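Local coordinates for protein insecticyanin A form (Manduca sexta, PDB 1Z24) that binds the blue bile pigment biliverdin IX gamma and, mixed with carotenes, gives hornworms the green coloration that camouflages them, at residues A[27-32]-A[42-47]; A[116-121]-A[131-136]. One frame throughout, in Å; residues are numbered along the deposited sequence.

Interaction 1 (A[27-32]-A[42-47]); sequences WHEIAK and KCTIAE. With BLV (biliverdin IX gamma chromophore), chain B.
Glu29 OE2 lies 3.9 Å from Thr44 CB and is gripped by two nitrogens. Lys32 NZ forms a salt bridge with Glu29 OE2 at 2.9 Å, on the syn side and 30° out of the carboxylate plane. Asn168 ND2 from a loop is the second. CG of Glu29 is anti to the backbone N (chi1 171°), and the extended chain crosses the Thr44 side chain obliquely. The other oxygen, Glu29 OE1, lies 3.6 Å from CBB of the chromophore. Thr44 CG2 meets the chromophore methyl CMC at 3.4 Å, and Ala46 CB faces CAB. On the opposite face of the sheet, His28 and Ile45 lie side by side, CD2 of His28 3.8 Å from CD1 of Ile45. His28 ND1 is held by Ser136 O. The antiparallel backbones are joined by Trp27 N to Ala46 O (2.6 Å), Ala46 N to Trp27 O and Glu29 N to Thr44 O (3.0 Å). Trp27 is the tryptophan of the lipocalin Gly-X-Trp signature, and its NE1 bonds to Phe23 O. The hairpin thus gives the pigment pocket a carboxylate beside carbon atoms. Glu38 lies close to Glu29 OE1, which would tend to raise their proton affinity, while Lys32 would oppose it.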
loop_
_atom_site.group_PDB
_atom_site.type_symbol
_atom_site.label_atom_id
_atom_site.label_comp_id
_atom_site.label_asym_id
_atom_site.label_seq_id
_atom_site.Cartn_x
_atom_site.Cartn_y
_atom_site.Cartn_z
ATOM N N TRP A 27 0.589 -21.000 -20.642
ATOM C CA TRP A 27 0.411 -19.559 -20.568
ATOM C C TRP A 27 1.562 -18.814 -21.182
ATOM O O TRP A 27 2.714 -19.069 -20.823
ATOM C CB TRP A 27 0.315 -19.161 -19.062
ATOM C CG TRP A 27 -0.945 -19.599 -18.381
ATOM C CD1 TRP A 27 -1.109 -20.691 -17.557
ATOM C CD2 TRP A 27 -2.241 -18.933 -18.491
ATOM N NE1 TRP A 27 -2.428 -20.738 -17.154
ATOM C CE2 TRP A 27 -3.148 -19.671 -17.670
ATOM C CE3 TRP A 27 -2.715 -17.808 -19.186
ATOM C CZ2 TRP A 27 -4.506 -19.326 -17.530
ATOM C CZ3 TRP A 27 -4.096 -17.516 -19.054
ATOM C CH2 TRP A 27 -4.958 -18.272 -18.267
ATOM N N HIS A 28 1.233 -17.894 -22.094
ATOM C CA HIS A 28 2.215 -17.071 -22.753
ATOM C C HIS A 28 2.373 -15.792 -21.967
ATOM O O HIS A 28 1.384 -15.189 -21.507
ATOM C CB HIS A 28 1.802 -16.660 -24.162
ATOM C CG HIS A 28 1.489 -17.881 -24.962
ATOM N ND1 HIS A 28 0.309 -18.560 -24.800
ATOM C CD2 HIS A 28 2.243 -18.515 -25.935
ATOM C CE1 HIS A 28 0.360 -19.581 -25.642
ATOM N NE2 HIS A 28 1.504 -19.586 -26.352
ATOM N N GLU A 29 3.622 -15.379 -21.793
ATOM C CA GLU A 29 3.876 -14.155 -21.046
ATOM C C GLU A 29 3.819 -12.981 -22.017
ATOM O O GLU A 29 4.780 -12.703 -22.666
ATOM C CB GLU A 29 5.255 -14.274 -20.402
ATOM C CG GLU A 29 5.670 -12.925 -19.801
ATOM C CD GLU A 29 7.010 -13.057 -19.213
ATOM O OE1 GLU A 29 7.212 -13.598 -18.127
ATOM O OE2 GLU A 29 7.928 -12.592 -20.015
ATOM N N ILE A 30 2.676 -12.332 -22.145
ATOM C CA ILE A 30 2.504 -11.239 -23.065
ATOM C C ILE A 30 3.355 -10.115 -22.618
ATOM O O ILE A 30 3.970 -9.402 -23.389
ATOM C CB ILE A 30 1.027 -10.825 -23.030
ATOM C CG1 ILE A 30 0.169 -11.936 -23.566
ATOM C CG2 ILE A 30 0.800 -9.597 -23.877
ATOM C CD1 ILE A 30 0.623 -12.373 -24.933
ATOM N N ALA A 31 3.402 -9.928 -21.330
ATOM C CA ALA A 31 4.232 -8.834 -20.844
ATOM C C ALA A 31 4.533 -9.065 -19.402
ATOM O O ALA A 31 3.819 -9.842 -18.741
ATOM C CB ALA A 31 3.546 -7.496 -20.933
ATOM N N LYS A 32 5.567 -8.396 -18.895
ATOM C CA LYS A 32 5.892 -8.558 -17.470
ATOM C C LYS A 32 6.574 -7.309 -16.949
ATOM O O LYS A 32 6.972 -6.503 -17.767
ATOM C CB LYS A 32 6.976 -9.672 -17.291
ATOM C CG LYS A 32 8.264 -9.393 -18.108
ATOM C CD LYS A 32 9.436 -10.317 -17.789
ATOM C CE LYS A 32 10.612 -10.200 -18.800
ATOM N NZ LYS A 32 10.205 -10.775 -20.077
ATOM N N LYS A 42 12.853 -14.961 -24.441
ATOM C CA LYS A 42 11.772 -14.491 -25.269
ATOM C C LYS A 42 10.931 -15.679 -25.519
ATOM O O LYS A 42 11.407 -16.750 -25.152
ATOM C CB LYS A 42 12.258 -13.911 -26.566
ATOM C CG LYS A 42 13.375 -12.964 -26.217
ATOM C CD LYS A 42 13.145 -11.529 -26.667
ATOM C CE LYS A 42 13.817 -11.316 -28.039
ATOM N NZ LYS A 42 15.229 -10.876 -27.997
ATOM N N CYS A 43 9.743 -15.457 -26.094
ATOM C CA CYS A 43 8.859 -16.548 -26.358
ATOM C C CYS A 43 8.662 -17.302 -25.067
ATOM O O CYS A 43 8.646 -18.516 -25.057
ATOM C CB CYS A 43 9.529 -17.492 -27.365
ATOM S SG CYS A 43 8.428 -18.768 -27.960
ATOM N N THR A 44 8.553 -16.553 -23.972
ATOM C CA THR A 44 8.367 -17.126 -22.645
ATOM C C THR A 44 6.985 -17.727 -22.392
ATOM O O THR A 44 5.974 -17.046 -22.482
ATOM C CB THR A 44 8.577 -16.033 -21.626
ATOM O OG1 THR A 44 9.786 -15.524 -21.939
ATOM C CG2 THR A 44 8.659 -16.611 -20.199
ATOM N N ILE A 45 6.955 -19.016 -22.050
ATOM C CA ILE A 45 5.706 -19.672 -21.795
ATOM C C ILE A 45 5.803 -20.580 -20.579
ATOM O O ILE A 45 6.763 -21.316 -20.368
ATOM C CB ILE A 45 5.453 -20.542 -23.000
ATOM C CG1 ILE A 45 5.597 -19.732 -24.281
ATOM C CG2 ILE A 45 4.121 -21.310 -22.871
ATOM C CD1 ILE A 45 5.370 -20.587 -25.518
ATOM N N ALA A 46 4.792 -20.537 -19.761
ATOM C CA ALA A 46 4.743 -21.381 -18.580
ATOM C C ALA A 46 3.627 -22.375 -18.810
ATOM O O ALA A 46 2.486 -21.963 -19.067
ATOM C CB ALA A 46 4.441 -20.562 -17.318
ATOM N N GLU A 47 3.917 -23.679 -18.736
ATOM C CA GLU A 47 2.878 -24.674 -18.945
ATOM C C GLU A 47 2.655 -25.482 -17.700
ATOM O O GLU A 47 3.590 -26.100 -17.194
ATOM C CB GLU A 47 3.305 -25.656 -19.991
ATOM C CG GLU A 47 2.202 -26.675 -20.388
ATOM C CD GLU A 47 2.746 -27.766 -21.330
ATOM O OE1 GLU A 47 2.585 -28.962 -21.141
ATOM O OE2 GLU A 47 3.441 -27.293 -22.354
HETATM N NA BLV B . 9.506 -16.142 -11.211
HETATM C C1A BLV B . 10.285 -15.714 -10.189
HETATM C C2A BLV B . 9.551 -15.479 -8.957
HETATM C C3A BLV B . 8.255 -15.793 -9.243
HETATM C C4A BLV B . 8.242 -16.197 -10.661
HETATM C CMA BLV B . 6.968 -15.680 -8.342
HETATM O OA BLV B . 11.482 -15.560 -10.306
HETATM C CAA BLV B . 10.110 -14.951 -7.698
HETATM C CBA BLV B . 10.264 -13.486 -7.980
HETATM C CGA BLV B . 11.027 -12.841 -6.824
HETATM O O1A BLV B . 10.474 -12.195 -5.977
HETATM O O2A BLV B . 12.202 -13.018 -6.745
HETATM C CHB BLV B . 7.074 -16.555 -11.332
HETATM N NB BLV B . 7.890 -17.151 -13.559
HETATM C C1B BLV B . 6.892 -16.770 -12.689
HETATM C C2B BLV B . 5.625 -16.665 -13.370
HETATM C C3B BLV B . 5.875 -16.977 -14.642
HETATM C C4B BLV B . 7.308 -17.268 -14.759
HETATM C CMB BLV B . 4.291 -16.291 -12.744
HETATM C CAB BLV B . 4.875 -17.003 -15.758
HETATM C CBB BLV B . 5.351 -16.481 -16.936
HETATM C CHC BLV B . 7.919 -17.684 -15.950
HETATM N NC BLV B . 10.291 -17.902 -15.511
HETATM C C1C BLV B . 9.172 -18.142 -16.235
HETATM C C2C BLV B . 9.473 -18.944 -17.433
HETATM C C3C BLV B . 10.769 -19.259 -17.474
HETATM C C4C BLV B . 11.309 -18.584 -16.225
HETATM C CMC BLV B . 8.465 -19.418 -18.369
HETATM C CAC BLV B . 11.655 -20.041 -18.463
HETATM C CBC BLV B . 12.803 -20.628 -18.049
HETATM C CHD BLV B . 12.698 -18.539 -15.852
HETATM N ND BLV B . 12.432 -18.609 -13.396
HETATM C C1D BLV B . 13.227 -18.568 -14.577
HETATM C C2D BLV B . 14.677 -18.602 -14.213
HETATM C C3D BLV B . 14.757 -18.660 -12.840
HETATM C C4D BLV B . 13.380 -18.673 -12.381
HETATM C CMD BLV B . 15.859 -18.556 -15.133
HETATM O OD BLV B . 13.081 -18.739 -11.213
HETATM C CAD BLV B . 15.986 -18.725 -12.023
HETATM C CBD BLV B . 16.171 -20.159 -11.566
HETATM C CGD BLV B . 17.330 -20.279 -10.510
HETATM O O1D BLV B . 18.428 -20.565 -10.866
HETATM O O2D BLV B . 17.139 -20.058 -9.329
#

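Interaction 2 (A[116-121]-A[131-136]); sequences NYNCDY and HAWILS. With BLV (biliverdin IX gamma chromophore), chain B.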
loop_
_atom_site.group_PDB
_atom_site.type_symbol
_atom_site.label_atom_id
_atom_site.label_comp_id
_atom_site.label_asym_id
_atom_site.label_seq_id
_atom_site.Cartn_x
_atom_site.Cartn_y
_atom_site.Cartn_z
ATOM N N ASN A 116 -0.884 -12.184 -12.788
ATOM C CA ASN A 116 -0.082 -12.729 -11.678
ATOM C C ASN A 116 0.831 -11.685 -11.075
ATOM O O ASN A 116 1.240 -10.750 -11.754
ATOM C CB ASN A 116 0.728 -13.962 -12.144
ATOM C CG ASN A 116 -0.140 -15.203 -12.242
ATOM O OD1 ASN A 116 0.347 -16.317 -12.268
ATOM N ND2 ASN A 116 -1.380 -15.012 -12.294
ATOM N N TYR A 117 1.147 -11.849 -9.802
ATOM C CA TYR A 117 1.988 -10.865 -9.150
ATOM C C TYR A 117 2.731 -11.400 -7.949
ATOM O O TYR A 117 2.444 -12.461 -7.506
ATOM C CB TYR A 117 0.916 -9.913 -8.582
ATOM C CG TYR A 117 1.224 -8.915 -7.448
ATOM C CD1 TYR A 117 1.484 -7.577 -7.753
ATOM C CD2 TYR A 117 1.206 -9.311 -6.108
ATOM C CE1 TYR A 117 1.739 -6.619 -6.766
ATOM C CE2 TYR A 117 1.444 -8.372 -5.103
ATOM C CZ TYR A 117 1.701 -7.039 -5.437
ATOM O OH TYR A 117 1.924 -6.134 -4.449
ATOM N N ASN A 118 3.696 -10.662 -7.437
ATOM C CA ASN A 118 4.451 -11.040 -6.251
ATOM C C ASN A 118 5.083 -9.772 -5.684
ATOM O O ASN A 118 5.198 -8.792 -6.390
ATOM C CB ASN A 118 5.355 -12.260 -6.221
ATOM C CG ASN A 118 6.812 -11.901 -6.400
ATOM O OD1 ASN A 118 7.212 -11.257 -7.383
ATOM N ND2 ASN A 118 7.610 -12.382 -5.481
ATOM N N CYS A 119 5.436 -9.799 -4.421
ATOM C CA CYS A 119 6.029 -8.712 -3.683
ATOM C C CYS A 119 7.067 -9.355 -2.830
ATOM O O CYS A 119 6.784 -10.257 -2.066
ATOM C CB CYS A 119 4.995 -7.904 -2.829
ATOM S SG CYS A 119 5.863 -6.472 -2.116
ATOM N N ASP A 120 8.283 -8.905 -3.007
ATOM C CA ASP A 120 9.447 -9.413 -2.298
ATOM C C ASP A 120 10.025 -8.338 -1.391
ATOM O O ASP A 120 10.549 -7.322 -1.874
ATOM C CB ASP A 120 10.437 -9.773 -3.414
ATOM C CG ASP A 120 11.634 -10.565 -2.939
ATOM O OD1 ASP A 120 12.115 -11.471 -3.600
ATOM O OD2 ASP A 120 12.100 -10.243 -1.758
ATOM N N TYR A 121 9.928 -8.561 -0.080
ATOM C CA TYR A 121 10.429 -7.567 0.872
ATOM C C TYR A 121 11.896 -7.767 1.264
ATOM O O TYR A 121 12.269 -8.854 1.647
ATOM C CB TYR A 121 9.472 -7.396 2.108
ATOM C CG TYR A 121 9.999 -6.352 3.115
ATOM C CD1 TYR A 121 9.931 -4.982 2.873
ATOM C CD2 TYR A 121 10.592 -6.725 4.323
ATOM C CE1 TYR A 121 10.445 -4.042 3.761
ATOM C CE2 TYR A 121 11.063 -5.812 5.269
ATOM C CZ TYR A 121 11.015 -4.463 4.957
ATOM O OH TYR A 121 11.514 -3.581 5.814
ATOM N N HIS A 131 6.808 -7.715 -8.797
ATOM C CA HIS A 131 6.868 -8.422 -10.057
ATOM C C HIS A 131 5.459 -8.686 -10.559
ATOM O O HIS A 131 4.566 -8.942 -9.759
ATOM C CB HIS A 131 7.660 -9.714 -10.056
ATOM C CG HIS A 131 8.988 -9.441 -9.476
ATOM N ND1 HIS A 131 9.315 -9.766 -8.164
ATOM C CD2 HIS A 131 10.066 -8.837 -10.035
ATOM C CE1 HIS A 131 10.611 -9.342 -7.986
ATOM N NE2 HIS A 131 11.085 -8.789 -9.089
ATOM N N ALA A 132 5.236 -8.627 -11.878
ATOM C CA ALA A 132 3.899 -8.890 -12.412
ATOM C C ALA A 132 3.974 -9.436 -13.812
ATOM O O ALA A 132 4.924 -9.111 -14.534
ATOM C CB ALA A 132 3.026 -7.653 -12.426
ATOM N N TRP A 133 2.963 -10.254 -14.192
ATOM C CA TRP A 133 2.931 -10.861 -15.521
ATOM C C TRP A 133 1.563 -10.911 -16.145
ATOM O O TRP A 133 0.579 -11.308 -15.501
ATOM C CB TRP A 133 3.252 -12.358 -15.410
ATOM C CG TRP A 133 4.577 -12.694 -14.870
ATOM C CD1 TRP A 133 5.682 -13.085 -15.596
ATOM C CD2 TRP A 133 4.944 -12.695 -13.445
ATOM N NE1 TRP A 133 6.731 -13.333 -14.682
ATOM C CE2 TRP A 133 6.329 -13.090 -13.373
ATOM C CE3 TRP A 133 4.234 -12.365 -12.268
ATOM C CZ2 TRP A 133 7.027 -13.196 -12.114
ATOM C CZ3 TRP A 133 4.871 -12.435 -11.043
ATOM C CH2 TRP A 133 6.252 -12.865 -10.957
ATOM N N ILE A 134 1.500 -10.526 -17.405
ATOM C CA ILE A 134 0.226 -10.589 -18.092
ATOM C C ILE A 134 0.281 -11.882 -18.873
ATOM O O ILE A 134 1.136 -12.082 -19.755
ATOM C CB ILE A 134 -0.052 -9.402 -18.961
ATOM C CG1 ILE A 134 -0.423 -8.286 -18.036
ATOM C CG2 ILE A 134 -1.315 -9.677 -19.715
ATOM C CD1 ILE A 134 0.070 -7.042 -18.748
ATOM N N LEU A 135 -0.585 -12.805 -18.521
ATOM C CA LEU A 135 -0.541 -14.085 -19.186
ATOM C C LEU A 135 -1.764 -14.372 -20.035
ATOM O O LEU A 135 -2.891 -14.049 -19.660
ATOM C CB LEU A 135 -0.507 -15.247 -18.143
ATOM C CG LEU A 135 0.565 -15.048 -17.086
ATOM C CD1 LEU A 135 0.376 -16.184 -16.118
ATOM C CD2 LEU A 135 1.887 -15.214 -17.791
ATOM N N SER A 136 -1.532 -15.028 -21.180
ATOM C CA SER A 136 -2.612 -15.362 -22.084
ATOM C C SER A 136 -2.487 -16.747 -22.662
ATOM O O SER A 136 -1.390 -17.236 -22.932
ATOM C CB SER A 136 -2.584 -14.392 -23.264
ATOM O OG SER A 136 -3.512 -14.862 -24.218
HETATM N NA BLV B . 9.506 -16.142 -11.211
HETATM C C1A BLV B . 10.285 -15.714 -10.189
HETATM C C2A BLV B . 9.551 -15.479 -8.957
HETATM C C3A BLV B . 8.255 -15.793 -9.243
HETATM C C4A BLV B . 8.242 -16.197 -10.661
HETATM C CMA BLV B . 6.968 -15.680 -8.342
HETATM O OA BLV B . 11.482 -15.560 -10.306
HETATM C CAA BLV B . 10.110 -14.951 -7.698
HETATM C CBA BLV B . 10.264 -13.486 -7.980
HETATM C CGA BLV B . 11.027 -12.841 -6.824
HETATM O O1A BLV B . 10.474 -12.195 -5.977
HETATM O O2A BLV B . 12.202 -13.018 -6.745
HETATM C CHB BLV B . 7.074 -16.555 -11.332
HETATM N NB BLV B . 7.890 -17.151 -13.559
HETATM C C1B BLV B . 6.892 -16.770 -12.689
HETATM C C2B BLV B . 5.625 -16.665 -13.370
HETATM C C3B BLV B . 5.875 -16.977 -14.642
HETATM C C4B BLV B . 7.308 -17.268 -14.759
HETATM C CMB BLV B . 4.291 -16.291 -12.744
HETATM C CAB BLV B . 4.875 -17.003 -15.758
HETATM C CBB BLV B . 5.351 -16.481 -16.936
HETATM C CHC BLV B . 7.919 -17.684 -15.950
HETATM N NC BLV B . 10.291 -17.902 -15.511
HETATM C C1C BLV B . 9.172 -18.142 -16.235
HETATM C C2C BLV B . 9.473 -18.944 -17.433
HETATM C C3C BLV B . 10.769 -19.259 -17.474
HETATM C C4C BLV B . 11.309 -18.584 -16.225
HETATM C CMC BLV B . 8.465 -19.418 -18.369
HETATM C CAC BLV B . 11.655 -20.041 -18.463
HETATM C CBC BLV B . 12.803 -20.628 -18.049
HETATM C CHD BLV B . 12.698 -18.539 -15.852
HETATM N ND BLV B . 12.432 -18.609 -13.396
HETATM C C1D BLV B . 13.227 -18.568 -14.577
HETATM C C2D BLV B . 14.677 -18.602 -14.213
HETATM C C3D BLV B . 14.757 -18.660 -12.840
HETATM C C4D BLV B . 13.380 -18.673 -12.381
HETATM C CMD BLV B . 15.859 -18.556 -15.133
HETATM O OD BLV B . 13.081 -18.739 -11.213
HETATM C CAD BLV B . 15.986 -18.725 -12.023
HETATM C CBD BLV B . 16.171 -20.159 -11.566
HETATM C CGD BLV B . 17.330 -20.279 -10.510
HETATM O O1D BLV B . 18.428 -20.565 -10.866
HETATM O O2D BLV B . 17.139 -20.058 -9.329
#
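Trp133 lays one face of its indole over the pigment, with the methyl CMB above the centre of the ring system, 3.7 Å from its plane. The rim of the same indole meets the partner strand: Trp133 CE3 is 3.4 Å from Asn116 O, and CZ3 touches Tyr117 CA. Trp133 NE1 hydrogen-bonds to Glu38 OE1. An alanine here would probably leave the pigment without its flat cover and Glu38 OE1 without its indole donor. Asn118 and His131 lie side by side, amide and imidazole planes 17° apart. His131 ND1 donates to a lone pair of Asn118 OD1 at 2.7 Å, and His131 NE2 is held by Asp2. This probably fixes the turn of the amide, whose Asn118 ND2 gives a nearly straight hydrogen bond to the propionate oxygen O1A, 2.9 Å away. Leu135 CD1 lies 3.9 Å from Asn116 OD1, which bonds to Tyr88. Leu135 CD2 touches the pigment vinyl. Backbone bonds pair Asn116 with Trp133 and Asn118 with His131. Cys119 is tied to Cys9 by a disulfide. In the lipocalin barrel, strand 97-108 flanks 113-122 and strand 25-32 flanks 127-136, while Phe165 of a loop meets Ile134.

Both interactions are buried antiparallel hairpins of one lipocalin barrel, their centres about 12 Å apart, and both touch the same pigment. Strands 25-32 and 127-136 are neighbours, so the sheet runs from one hairpin into the other, with His28 N close to Ser136 O and Ala31 O close to Ile134 N. Ile30 and Ala31 both face Ile134, a classic beta bulge. In interaction 2 every touching residue is buried. Interaction 1 has a partly exposed outer face at His28 and Ile45. Their chemistry differs at the pigment: 27-32 and 42-47 offer a carboxylate and small carbon groups, whereas 116-121 and 131-136 supply an aromatic face and a hydrogen bond to a propionate.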